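Side-chain contacts in potential RNA-dependent RNA polymerase (Human picobirnavirus, PDB 5I62), which probably synthesises RNA on an RNA template from ribonucleoside triphosphates, serving both transcription and replication of the viral genome: residues Ser90-Tyr95 / Ile304-Asn309; Gln216-Leu221 / Glu279-Leu284; Pro271-Val276 / His380-Asn385. One frame throughout, in Å; residues are numbered along the deposited sequence.

How the interactions relate
From the N terminus, residues 90-95 open the first loop, which interaction 1 closes 209 residues later at 304-309, joining helix 89-97 to the sheet that holds strand 306-309. Interaction 2 is nested inside it: 216-221 waits for 279-284, so that helix 208-228 meets the C-terminal end of helix 271-284. The N-terminal end of that same helix, 271-276, is taken by interaction 3, closed beyond the other loops at 380-385, after helix 370-378. Interaction 3 therefore crosses both others. The three centres lie about 19 to 27 Å apart, and helix 271-284 is the element shared by interactions 2 and 3.

Interaction 1: residues Ser90-Tyr95 / Ile304-Asn309; sequences SDIDSY and IPLAYN
The phenol ring of Tyr308 is approached obliquely by CD1 of Ile92, which comes closest to the carbon carrying the ring: Ile92 CD1 lies 4.1 Å from Tyr308 CB. The ring of Tyr95 takes no part across this contact; the carbonyl oxygens of Asp91 and Ile92 lie in plane at its edge, it meets the ring of Trp204, and its hydroxyl bonds to Ser322 OG. Ile92 carries the contact because it branches. Its CG2, anti to the backbone N, reaches Leu306, with Ile92 CG2 3.6 Å from Leu306 CD2, while the CG1 arm (chi1 -55°) leads CD1 to Tyr308. Isoleucine and tyrosine run at about a right angle to each other. Leu306 and Tyr308 are alternate residues of a strand and both direct their CB toward the helix, so one isoleucine can meet the two. Leu184 of the parallel neighbouring strand 176-189 touches Ile92 and Tyr308, and Arg314 of strand 312-314 makes a salt bridge to Asp93, the residue after Ile92. Ile92 and Leu306 are buried and apolar; Tyr308, which offers its CB, is partly exposed. The arrangement is that of a helix packed on a mixed beta-sheet, consistent with the fingers of a right-hand polymerase.

Interaction 2: residues Gln216-Leu221 / Glu279-Leu284; sequences QVYQPL and ELLADL
Leu221 and Leu281 meet between two helices whose short segments run at 71° to each other, with axes 12.2 Å apart at closest approach. The setting is the right-hand polymerase fold: helix 271-284 follows strand 257-261 of the antiparallel palm sheet, and helix 208-228 probably belongs to the fingers. Within helix 208-228 the segment 216-221 is kinked; Pro220 has no backbone N-H to give to the preceding turn, and the N of Val217 also lacks that bond. The nearest backbones are those of Leu221 and Leu284, whose CA atoms lie 8.4 Å apart, so long side chains must span the gap, a task that leucine and tyrosine suit. Leu281 is the hub, sending one methyl to each of two partners: CD1 touches the hydroxyl end of Tyr218, with Leu281 CD1 3.7 Å from Tyr218 OH, and CD2 meets Leu221. Tyr218 lies across Leu281 at about a right angle, its ring brought there by a CG set beside the backbone N (chi1 -67°). The hydroxyl of this buried tyrosine is satisfied by hydrogen bonds with Asp330 OD1 and Lys301 NZ, and Trp293 meets its ring edge-to-face. Leu221 works with a single methyl: its CD1 approaches Leu281 CD2 to 3.4 Å, a closeness doubtful in detail because chi2 of Leu221 (149°) is unusual, and Leu221 CD1 lies 4.1 Å from Leu284 CD1.

Interaction 3: residues Pro271-Val276 / His380-Asn385; sequences PTCQSV and HGLDMN
Cys273 and Leu382 meet through the ends of their side chains: SG of Cys273 lies 4.1 Å from Leu382 CD2. Neither CB is aimed squarely at the other segment. Leu382 instead extends its CD2 to the sulfur, while a chi1 of -64° sets SG of Cys273 beside its own backbone N. The same SG lies only loosely near the loop backbone, 4.5 Å from His380 O; a small, weakly polar thiol suits this buried place beside an aliphatic group. The His380 carbonyl accepts a hydrogen bond from ND2 of Asn270, and OD1 of the same residue accepts one from Cys273 N, so a single amide joins the start of helix 271-284 to the loop. In the palm of the right-hand fold this helix follows strand 257-261, and the loop leads from helix 370-378 to strand 390-392 of the same sheet. Gly381 has a positive phi of 85°, at which a CB would be jammed against the preceding carbonyl oxygen. The His380 ring faces other partners: it stacks with Phe106, and its ND1 and NE2 bond to Val104 O and Glu341 OE1.

Interaction 1: residues Ser90-Tyr95 / Ile304-Asn309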
ATOM      1  N   SER A  90       9.329  17.873  -7.678  1.00 23.81           N
ATOM      2  CA  SER A  90      10.424  16.954  -7.380  1.00 23.29           C
ATOM      3  C   SER A  90       9.906  15.552  -7.098  1.00 21.72           C
ATOM      4  O   SER A  90      10.563  14.559  -7.439  1.00 18.69           O
ATOM      5  CB  SER A  90      11.225  17.458  -6.183  1.00 26.39           C
ATOM      6  OG  SER A  90      12.077  18.515  -6.563  1.00 35.86           O
ATOM      7  N   ASP A  91       8.745  15.459  -6.446  1.00 19.20           N
ATOM      8  CA  ASP A  91       8.127  14.164  -6.198  1.00 22.95           C
ATOM      9  C   ASP A  91       7.803  13.463  -7.507  1.00 21.45           C
ATOM     10  O   ASP A  91       7.916  12.238  -7.603  1.00 20.68           O
ATOM     11  CB  ASP A  91       6.864  14.343  -5.359  1.00 22.91           C
ATOM     12  CG  ASP A  91       7.151  14.959  -4.005  1.00 27.83           C
ATOM     13  OD1 ASP A  91       8.297  14.801  -3.525  1.00 29.05           O
ATOM     14  OD2 ASP A  91       6.237  15.589  -3.423  1.00 25.27           O
ATOM     15  N   ILE A  92       7.391  14.229  -8.524  1.00 20.11           N
ATOM     16  CA  ILE A  92       7.130  13.663  -9.846  1.00 18.96           C
ATOM     17  C   ILE A  92       8.429  13.295 -10.543  1.00 19.37           C
ATOM     18  O   ILE A  92       8.552  12.192 -11.087  1.00 17.37           O
ATOM     19  CB  ILE A  92       6.316  14.638 -10.712  1.00 19.96           C
ATOM     20  CG1 ILE A  92       5.023  15.051 -10.019  1.00 18.70           C
ATOM     21  CG2 ILE A  92       6.052  14.019 -12.104  1.00 19.43           C
ATOM     22  CD1 ILE A  92       4.233  16.037 -10.854  1.00 25.33           C
ATOM     23  N   ASP A  93       9.381  14.244 -10.574  1.00 18.09           N
ATOM     24  CA  ASP A  93      10.701  14.017 -11.154  1.00 21.73           C
ATOM     25  C   ASP A  93      11.282  12.685 -10.693  1.00 17.14           C
ATOM     26  O   ASP A  93      11.890  11.953 -11.480  1.00 19.70           O
ATOM     27  CB  ASP A  93      11.662  15.144 -10.766  1.00 22.28           C
ATOM     28  CG  ASP A  93      11.323  16.484 -11.420  1.00 31.12           C
ATOM     29  OD1 ASP A  93      10.548  16.509 -12.402  1.00 27.61           O
ATOM     30  OD2 ASP A  93      11.860  17.518 -10.942  1.00 32.12           O
ATOM     31  N   SER A  94      11.116  12.373  -9.404  1.00 18.97           N
ATOM     32  CA  SER A  94      11.700  11.167  -8.814  1.00 18.41           C
ATOM     33  C   SER A  94      11.326   9.906  -9.586  1.00 17.41           C
ATOM     34  O   SER A  94      12.157   9.015  -9.785  1.00 17.36           O
ATOM     35  CB  SER A  94      11.264  11.047  -7.353  1.00 20.59           C
ATOM     36  OG  SER A  94      11.942   9.980  -6.699  1.00 29.06           O
ATOM     37  N   TYR A  95      10.076   9.821 -10.054  1.00 17.02           N
ATOM     38  CA  TYR A  95       9.660   8.636 -10.800  1.00 18.07           C
ATOM     39  C   TYR A  95      10.410   8.490 -12.115  1.00 17.71           C
ATOM     40  O   TYR A  95      10.592   7.367 -12.605  1.00 19.77           O
ATOM     41  CB  TYR A  95       8.154   8.669 -11.061  1.00 16.85           C
ATOM     42  CG  TYR A  95       7.356   8.302  -9.847  1.00 15.18           C
ATOM     43  CD1 TYR A  95       7.080   9.237  -8.863  1.00 16.93           C
ATOM     44  CD2 TYR A  95       6.942   6.997  -9.649  1.00 17.97           C
ATOM     45  CE1 TYR A  95       6.370   8.894  -7.734  1.00 17.84           C
ATOM     46  CE2 TYR A  95       6.235   6.636  -8.521  1.00 17.10           C
ATOM     47  CZ  TYR A  95       5.955   7.589  -7.568  1.00 18.09           C
ATOM     48  OH  TYR A  95       5.249   7.223  -6.451  1.00 21.73           O
ATOM     49  N   ILE A 304       3.491   4.841 -18.918  1.00 13.93           N
ATOM     50  CA  ILE A 304       2.264   5.588 -19.254  1.00 14.90           C
ATOM     51  C   ILE A 304       2.495   7.079 -19.047  1.00 15.28           C
ATOM     52  O   ILE A 304       3.190   7.468 -18.087  1.00 15.08           O
ATOM     53  CB  ILE A 304       1.075   5.080 -18.410  1.00 14.37           C
ATOM     54  CG1 ILE A 304      -0.269   5.642 -18.926  1.00 12.95           C
ATOM     55  CG2 ILE A 304       1.281   5.389 -16.918  1.00 13.28           C
ATOM     56  CD1 ILE A 304      -1.472   4.983 -18.281  1.00 15.62           C
ATOM     57  N   PRO A 305       2.004   7.959 -19.934  1.00 15.22           N
ATOM     58  CA  PRO A 305       2.153   9.397 -19.695  1.00 16.99           C
ATOM     59  C   PRO A 305       1.441   9.800 -18.412  1.00 15.71           C
ATOM     60  O   PRO A 305       0.581   9.082 -17.904  1.00 16.31           O
ATOM     61  CB  PRO A 305       1.496  10.041 -20.932  1.00 16.73           C
ATOM     62  CG  PRO A 305       1.576   8.954 -22.004  1.00 15.33           C
ATOM     63  CD  PRO A 305       1.363   7.679 -21.241  1.00 15.26           C
ATOM     64  N   LEU A 306       1.817  10.965 -17.887  1.00 14.63           N
ATOM     65  CA  LEU A 306       1.239  11.510 -16.661  1.00 13.35           C
ATOM     66  C   LEU A 306       0.618  12.875 -16.917  1.00 14.02           C
ATOM     67  O   LEU A 306       1.330  13.820 -17.267  1.00 14.14           O
ATOM     68  CB  LEU A 306       2.301  11.647 -15.573  1.00 17.00           C
ATOM     69  CG  LEU A 306       1.818  12.244 -14.256  1.00 14.74           C
ATOM     70  CD1 LEU A 306       0.781  11.336 -13.550  1.00 13.53           C
ATOM     71  CD2 LEU A 306       3.020  12.504 -13.349  1.00 18.02           C
ATOM     72  N   ALA A 307      -0.695  12.987 -16.690  1.00 16.44           N
ATOM     73  CA  ALA A 307      -1.395  14.274 -16.729  1.00 17.39           C
ATOM     74  C   ALA A 307      -1.323  14.874 -15.325  1.00 14.68           C
ATOM     75  O   ALA A 307      -1.984  14.403 -14.403  1.00 16.40           O
ATOM     76  CB  ALA A 307      -2.837  14.098 -17.192  1.00 18.56           C
ATOM     77  N   TYR A 308      -0.514  15.914 -15.152  1.00 16.53           N
ATOM     78  CA  TYR A 308      -0.287  16.474 -13.824  1.00 16.87           C
ATOM     79  C   TYR A 308      -0.930  17.844 -13.633  1.00 18.77           C
ATOM     80  O   TYR A 308      -0.929  18.364 -12.511  1.00 18.89           O
ATOM     81  CB  TYR A 308       1.217  16.550 -13.524  1.00 16.97           C
ATOM     82  CG  TYR A 308       2.012  17.369 -14.523  1.00 18.03           C
ATOM     83  CD1 TYR A 308       2.231  18.727 -14.317  1.00 21.02           C
ATOM     84  CD2 TYR A 308       2.556  16.779 -15.657  1.00 20.07           C
ATOM     85  CE1 TYR A 308       2.955  19.479 -15.219  1.00 23.16           C
ATOM     86  CE2 TYR A 308       3.287  17.519 -16.573  1.00 19.49           C
ATOM     87  CZ  TYR A 308       3.484  18.870 -16.345  1.00 23.35           C
ATOM     88  OH  TYR A 308       4.202  19.618 -17.252  1.00 26.31           O
ATOM     89  N   ASN A 309      -1.492  18.422 -14.690  1.00 16.63           N
ATOM     90  CA  ASN A 309      -2.250  19.663 -14.607  1.00 17.25           C
ATOM     91  C   ASN A 309      -3.182  19.703 -15.810  1.00 19.36           C
ATOM     92  O   ASN A 309      -3.044  18.913 -16.740  1.00 17.40           O
ATOM     93  CB  ASN A 309      -1.328  20.888 -14.564  1.00 18.63           C
ATOM     94  CG  ASN A 309      -2.057  22.170 -14.134  1.00 22.06           C
ATOM     95  OD1 ASN A 309      -3.223  22.144 -13.749  1.00 19.40           O
ATOM     96  ND2 ASN A 309      -1.353  23.289 -14.196  1.00 23.20           N
TER

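Interaction 2: residues Gln216-Leu221 / Glu279-Leu284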
ATOM      1  N   GLN A 216      -6.706  -8.502 -15.713  1.00 19.19           N
ATOM      2  CA  GLN A 216      -6.952  -9.808 -16.315  1.00 20.22           C
ATOM      3  C   GLN A 216      -5.882 -10.822 -15.903  1.00 21.39           C
ATOM      4  O   GLN A 216      -6.136 -12.031 -15.923  1.00 18.12           O
ATOM      5  CB  GLN A 216      -6.998  -9.700 -17.835  1.00 17.94           C
ATOM      6  CG  GLN A 216      -8.240  -9.016 -18.395  1.00 20.78           C
ATOM      7  CD  GLN A 216      -8.212  -9.027 -19.901  1.00 25.96           C
ATOM      8  OE1 GLN A 216      -7.674  -8.110 -20.525  1.00 25.69           O
ATOM      9  NE2 GLN A 216      -8.732 -10.097 -20.498  1.00 22.87           N
ATOM     10  N   VAL A 217      -4.677 -10.349 -15.576  1.00 17.98           N
ATOM     11  CA  VAL A 217      -3.612 -11.210 -15.069  1.00 14.68           C
ATOM     12  C   VAL A 217      -3.517 -11.097 -13.552  1.00 16.37           C
ATOM     13  O   VAL A 217      -3.473 -12.107 -12.843  1.00 19.39           O
ATOM     14  CB  VAL A 217      -2.258 -10.875 -15.716  1.00 16.85           C
ATOM     15  CG1 VAL A 217      -1.117 -11.460 -14.869  1.00 17.16           C
ATOM     16  CG2 VAL A 217      -2.194 -11.433 -17.121  1.00 14.19           C
ATOM     17  N   TYR A 218      -3.478  -9.874 -13.031  1.00 15.70           N
ATOM     18  CA  TYR A 218      -3.141  -9.726 -11.619  1.00 17.68           C
ATOM     19  C   TYR A 218      -4.254 -10.233 -10.708  1.00 20.17           C
ATOM     20  O   TYR A 218      -3.979 -10.728  -9.604  1.00 16.13           O
ATOM     21  CB  TYR A 218      -2.786  -8.280 -11.308  1.00 15.77           C
ATOM     22  CG  TYR A 218      -1.508  -7.864 -11.979  1.00 16.91           C
ATOM     23  CD1 TYR A 218      -0.302  -8.471 -11.635  1.00 16.03           C
ATOM     24  CD2 TYR A 218      -1.492  -6.879 -12.957  1.00 17.99           C
ATOM     25  CE1 TYR A 218       0.887  -8.112 -12.249  1.00 18.01           C
ATOM     26  CE2 TYR A 218      -0.300  -6.501 -13.572  1.00 19.21           C
ATOM     27  CZ  TYR A 218       0.887  -7.120 -13.207  1.00 18.98           C
ATOM     28  OH  TYR A 218       2.078  -6.757 -13.804  1.00 17.46           O
ATOM     29  N   GLN A 219      -5.523 -10.122 -11.144  1.00 16.80           N
ATOM     30  CA  GLN A 219      -6.626 -10.643 -10.335  1.00 17.61           C
ATOM     31  C   GLN A 219      -6.500 -12.146 -10.106  1.00 19.54           C
ATOM     32  O   GLN A 219      -6.460 -12.574  -8.940  1.00 18.55           O
ATOM     33  CB  GLN A 219      -7.970 -10.283 -10.986  1.00 23.51           C
ATOM     34  CG  GLN A 219      -8.871  -9.397 -10.231  1.00 29.43           C
ATOM     35  CD  GLN A 219     -10.082  -9.023 -11.089  1.00 31.47           C
ATOM     36  OE1 GLN A 219     -10.601  -9.845 -11.854  1.00 33.98           O
ATOM     37  NE2 GLN A 219     -10.522  -7.785 -10.968  1.00 32.31           N
ATOM     38  N   PRO A 220      -6.449 -12.991 -11.142  1.00 18.81           N
ATOM     39  CA  PRO A 220      -6.259 -14.427 -10.877  1.00 20.34           C
ATOM     40  C   PRO A 220      -4.940 -14.744 -10.185  1.00 22.40           C
ATOM     41  O   PRO A 220      -4.880 -15.695  -9.400  1.00 20.42           O
ATOM     42  CB  PRO A 220      -6.339 -15.063 -12.275  1.00 23.28           C
ATOM     43  CG  PRO A 220      -6.065 -13.971 -13.215  1.00 24.39           C
ATOM     44  CD  PRO A 220      -6.616 -12.728 -12.580  1.00 18.90           C
ATOM     45  N   LEU A 221      -3.882 -13.976 -10.458  1.00 18.91           N
ATOM     46  CA  LEU A 221      -2.599 -14.191  -9.788  1.00 21.13           C
ATOM     47  C   LEU A 221      -2.739 -14.061  -8.275  1.00 19.58           C
ATOM     48  O   LEU A 221      -2.319 -14.937  -7.505  1.00 17.33           O
ATOM     49  CB  LEU A 221      -1.568 -13.189 -10.308  1.00 17.34           C
ATOM     50  CG  LEU A 221      -0.131 -13.379  -9.809  1.00 26.87           C
ATOM     51  CD1 LEU A 221       0.820 -12.902 -10.883  1.00 27.43           C
ATOM     52  CD2 LEU A 221       0.161 -12.629  -8.518  1.00 23.83           C
ATOM     53  N   GLU A 279       9.785 -11.851 -16.257  1.00 18.04           N
ATOM     54  CA  GLU A 279      10.207 -13.245 -16.345  1.00 19.77           C
ATOM     55  C   GLU A 279       9.403 -14.132 -15.399  1.00 19.24           C
ATOM     56  O   GLU A 279       9.013 -15.248 -15.760  1.00 18.46           O
ATOM     57  CB  GLU A 279      11.708 -13.371 -16.054  1.00 24.06           C
ATOM     58  CG  GLU A 279      12.207 -14.777 -16.320  1.00 30.89           C
ATOM     59  CD  GLU A 279      13.716 -14.939 -16.170  1.00 37.78           C
ATOM     60  OE1 GLU A 279      14.449 -13.929 -16.214  1.00 39.16           O
ATOM     61  OE2 GLU A 279      14.170 -16.096 -16.017  1.00 39.47           O
ATOM     62  N   LEU A 280       9.175 -13.667 -14.169  1.00 17.02           N
ATOM     63  CA  LEU A 280       8.371 -14.439 -13.224  1.00 16.71           C
ATOM     64  C   LEU A 280       6.941 -14.600 -13.723  1.00 18.77           C
ATOM     65  O   LEU A 280       6.344 -15.680 -13.612  1.00 18.66           O
ATOM     66  CB  LEU A 280       8.383 -13.765 -11.859  1.00 16.92           C
ATOM     67  CG  LEU A 280       9.764 -13.647 -11.218  1.00 20.77           C
ATOM     68  CD1 LEU A 280       9.661 -12.832  -9.930  1.00 18.04           C
ATOM     69  CD2 LEU A 280      10.326 -15.035 -10.944  1.00 17.49           C
ATOM     70  N   LEU A 281       6.358 -13.509 -14.236  1.00 17.56           N
ATOM     71  CA  LEU A 281       5.001 -13.577 -14.773  1.00 19.87           C
ATOM     72  C   LEU A 281       4.926 -14.527 -15.965  1.00 19.98           C
ATOM     73  O   LEU A 281       3.957 -15.284 -16.106  1.00 20.02           O
ATOM     74  CB  LEU A 281       4.528 -12.180 -15.180  1.00 17.55           C
ATOM     75  CG  LEU A 281       4.260 -11.278 -13.985  1.00 19.91           C
ATOM     76  CD1 LEU A 281       3.887  -9.877 -14.474  1.00 19.74           C
ATOM     77  CD2 LEU A 281       3.140 -11.882 -13.171  1.00 17.98           C
ATOM     78  N   ALA A 282       5.941 -14.506 -16.832  1.00 16.90           N
ATOM     79  CA  ALA A 282       5.927 -15.409 -17.978  1.00 20.89           C
ATOM     80  C   ALA A 282       5.985 -16.866 -17.526  1.00 22.10           C
ATOM     81  O   ALA A 282       5.378 -17.745 -18.152  1.00 21.71           O
ATOM     82  CB  ALA A 282       7.078 -15.078 -18.928  1.00 23.66           C
ATOM     83  N   ASP A 283       6.699 -17.142 -16.431  1.00 20.17           N
ATOM     84  CA  ASP A 283       6.706 -18.488 -15.863  1.00 21.93           C
ATOM     85  C   ASP A 283       5.325 -18.880 -15.349  1.00 23.81           C
ATOM     86  O   ASP A 283       4.858 -20.001 -15.575  1.00 24.06           O
ATOM     87  CB  ASP A 283       7.733 -18.577 -14.727  1.00 22.34           C
ATOM     88  CG  ASP A 283       7.931 -20.006 -14.235  1.00 27.30           C
ATOM     89  OD1 ASP A 283       8.554 -20.798 -14.963  1.00 29.14           O
ATOM     90  OD2 ASP A 283       7.441 -20.346 -13.138  1.00 26.11           O
ATOM     91  N   LEU A 284       4.663 -17.963 -14.640  1.00 19.70           N
ATOM     92  CA  LEU A 284       3.372 -18.255 -14.021  1.00 22.74           C
ATOM     93  C   LEU A 284       2.252 -18.395 -15.048  1.00 20.77           C
ATOM     94  O   LEU A 284       1.267 -19.101 -14.800  1.00 19.44           O
ATOM     95  CB  LEU A 284       3.018 -17.155 -13.021  1.00 19.31           C
ATOM     96  CG  LEU A 284       3.833 -17.123 -11.718  1.00 23.40           C
ATOM     97  CD1 LEU A 284       3.659 -15.790 -10.985  1.00 21.51           C
ATOM     98  CD2 LEU A 284       3.384 -18.246 -10.824  1.00 23.54           C
TER

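Interaction 3: residues Pro271-Val276 / His380-Asn385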
ATOM      1  N   PRO A 271      14.121  -0.589 -15.183  1.00 15.02           N
ATOM      2  CA  PRO A 271      13.921  -1.629 -16.204  1.00 15.48           C
ATOM      3  C   PRO A 271      14.590  -2.950 -15.875  1.00 16.13           C
ATOM      4  O   PRO A 271      14.162  -3.980 -16.393  1.00 14.39           O
ATOM      5  CB  PRO A 271      14.521  -1.003 -17.471  1.00 17.09           C
ATOM      6  CG  PRO A 271      14.308   0.489 -17.273  1.00 18.49           C
ATOM      7  CD  PRO A 271      14.582   0.683 -15.795  1.00 16.15           C
ATOM      8  N   THR A 272      15.625  -2.954 -15.034  1.00 15.68           N
ATOM      9  CA  THR A 272      16.195  -4.225 -14.613  1.00 16.76           C
ATOM     10  C   THR A 272      15.211  -4.975 -13.726  1.00 16.48           C
ATOM     11  O   THR A 272      14.926  -6.155 -13.959  1.00 17.60           O
ATOM     12  CB  THR A 272      17.530  -3.979 -13.902  1.00 17.59           C
ATOM     13  OG1 THR A 272      18.420  -3.307 -14.800  1.00 19.39           O
ATOM     14  CG2 THR A 272      18.161  -5.292 -13.477  1.00 18.87           C
ATOM     15  N   CYS A 273      14.648  -4.285 -12.728  1.00 12.24           N
ATOM     16  CA  CYS A 273      13.609  -4.880 -11.893  1.00 16.03           C
ATOM     17  C   CYS A 273      12.406  -5.307 -12.724  1.00 15.79           C
ATOM     18  O   CYS A 273      11.841  -6.383 -12.506  1.00 14.62           O
ATOM     19  CB  CYS A 273      13.159  -3.904 -10.810  1.00 16.34           C
ATOM     20  SG  CYS A 273      14.431  -3.486  -9.631  1.00 21.74           S
ATOM     21  N   GLN A 274      11.989  -4.458 -13.668  1.00 15.94           N
ATOM     22  CA  GLN A 274      10.827  -4.766 -14.493  1.00 16.60           C
ATOM     23  C   GLN A 274      11.035  -6.061 -15.276  1.00 16.57           C
ATOM     24  O   GLN A 274      10.114  -6.875 -15.417  1.00 16.43           O
ATOM     25  CB  GLN A 274      10.543  -3.599 -15.443  1.00 16.02           C
ATOM     26  CG  GLN A 274      10.139  -2.289 -14.763  1.00 15.70           C
ATOM     27  CD  GLN A 274      10.388  -1.057 -15.665  1.00 16.98           C
ATOM     28  OE1 GLN A 274      10.276  -1.142 -16.891  1.00 16.74           O
ATOM     29  NE2 GLN A 274      10.743   0.081 -15.047  1.00 14.68           N
ATOM     30  N   SER A 275      12.246  -6.272 -15.802  1.00 16.38           N
ATOM     31  CA  SER A 275      12.451  -7.470 -16.608  1.00 18.37           C
ATOM     32  C   SER A 275      12.392  -8.726 -15.753  1.00 17.22           C
ATOM     33  O   SER A 275      12.053  -9.795 -16.262  1.00 15.31           O
ATOM     34  CB  SER A 275      13.776  -7.396 -17.367  1.00 20.55           C
ATOM     35  OG  SER A 275      14.837  -7.403 -16.438  1.00 26.19           O
ATOM     36  N   VAL A 276      12.721  -8.622 -14.459  1.00 18.04           N
ATOM     37  CA  VAL A 276      12.590  -9.771 -13.562  1.00 15.50           C
ATOM     38  C   VAL A 276      11.121 -10.075 -13.301  1.00 16.75           C
ATOM     39  O   VAL A 276      10.696 -11.237 -13.329  1.00 15.23           O
ATOM     40  CB  VAL A 276      13.341  -9.537 -12.239  1.00 17.58           C
ATOM     41  CG1 VAL A 276      13.080 -10.711 -11.280  1.00 17.46           C
ATOM     42  CG2 VAL A 276      14.825  -9.364 -12.477  1.00 20.04           C
ATOM     43  N   HIS A 380      21.140  -3.230  -7.555  1.00 17.62           N
ATOM     44  CA  HIS A 380      20.182  -3.230  -8.652  1.00 18.26           C
ATOM     45  C   HIS A 380      19.564  -1.852  -8.884  1.00 19.72           C
ATOM     46  O   HIS A 380      18.537  -1.751  -9.558  1.00 19.78           O
ATOM     47  CB  HIS A 380      19.102  -4.271  -8.381  1.00 18.24           C
ATOM     48  CG  HIS A 380      19.658  -5.640  -8.163  1.00 17.67           C
ATOM     49  ND1 HIS A 380      20.334  -6.325  -9.145  1.00 19.36           N
ATOM     50  CD2 HIS A 380      19.694  -6.427  -7.059  1.00 20.26           C
ATOM     51  CE1 HIS A 380      20.735  -7.492  -8.669  1.00 19.81           C
ATOM     52  NE2 HIS A 380      20.357  -7.579  -7.405  1.00 19.03           N
ATOM     53  N   GLY A 381      20.185  -0.798  -8.367  1.00 19.36           N
ATOM     54  CA  GLY A 381      19.657   0.541  -8.537  1.00 21.08           C
ATOM     55  C   GLY A 381      18.611   0.932  -7.523  1.00 22.56           C
ATOM     56  O   GLY A 381      17.845   1.864  -7.777  1.00 20.68           O
ATOM     57  N   LEU A 382      18.556   0.250  -6.381  1.00 19.49           N
ATOM     58  CA  LEU A 382      17.581   0.538  -5.342  1.00 20.92           C
ATOM     59  C   LEU A 382      18.227   1.341  -4.221  1.00 22.06           C
ATOM     60  O   LEU A 382      19.422   1.216  -3.951  1.00 24.92           O
ATOM     61  CB  LEU A 382      16.968  -0.756  -4.803  1.00 18.54           C
ATOM     62  CG  LEU A 382      16.392  -1.597  -5.941  1.00 21.73           C
ATOM     63  CD1 LEU A 382      16.059  -3.006  -5.454  1.00 21.20           C
ATOM     64  CD2 LEU A 382      15.134  -0.874  -6.532  1.00 16.27           C
ATOM     65  N   ASP A 383      17.425   2.167  -3.571  1.00 21.50           N
ATOM     66  CA  ASP A 383      17.902   3.088  -2.553  1.00 22.21           C
ATOM     67  C   ASP A 383      17.450   2.608  -1.184  1.00 26.08           C
ATOM     68  O   ASP A 383      16.277   2.279  -0.996  1.00 20.71           O
ATOM     69  CB  ASP A 383      17.392   4.503  -2.820  1.00 25.36           C
ATOM     70  CG  ASP A 383      18.171   5.560  -2.062  1.00 32.22           C
ATOM     71  OD1 ASP A 383      19.396   5.390  -1.878  1.00 42.06           O
ATOM     72  OD2 ASP A 383      17.554   6.571  -1.661  1.00 41.09           O
ATOM     73  N   MET A 384      18.392   2.551  -0.245  1.00 24.10           N
ATOM     74  CA  MET A 384      18.159   2.128   1.125  1.00 25.82           C
ATOM     75  C   MET A 384      19.097   2.932   2.022  1.00 27.01           C
ATOM     76  O   MET A 384      20.247   3.180   1.669  1.00 27.15           O
ATOM     77  CB  MET A 384      18.407   0.623   1.326  1.00 24.97           C
ATOM     78  CG  MET A 384      17.718  -0.312   0.323  1.00 25.27           C
ATOM     79  SD  MET A 384      18.206  -2.047   0.519  1.00 23.77           S
ATOM     80  CE  MET A 384      17.314  -2.533   1.993  1.00 22.36           C
ATOM     81  N   ASN A 385      18.590   3.340   3.168  1.00 25.48           N
ATOM     82  CA  ASN A 385      19.331   4.082   4.189  1.00 30.70           C
ATOM     83  C   ASN A 385      19.602   3.063   5.293  1.00 31.22           C
ATOM     84  O   ASN A 385      18.675   2.552   5.928  1.00 25.93           O
ATOM     85  CB  ASN A 385      18.487   5.297   4.609  1.00 34.75           C
ATOM     86  CG  ASN A 385      18.963   6.023   5.843  1.00 36.80           C
ATOM     87  OD1 ASN A 385      20.010   5.745   6.410  1.00 34.03           O
ATOM     88  ND2 ASN A 385      18.135   6.971   6.288  1.00 39.73           N
TER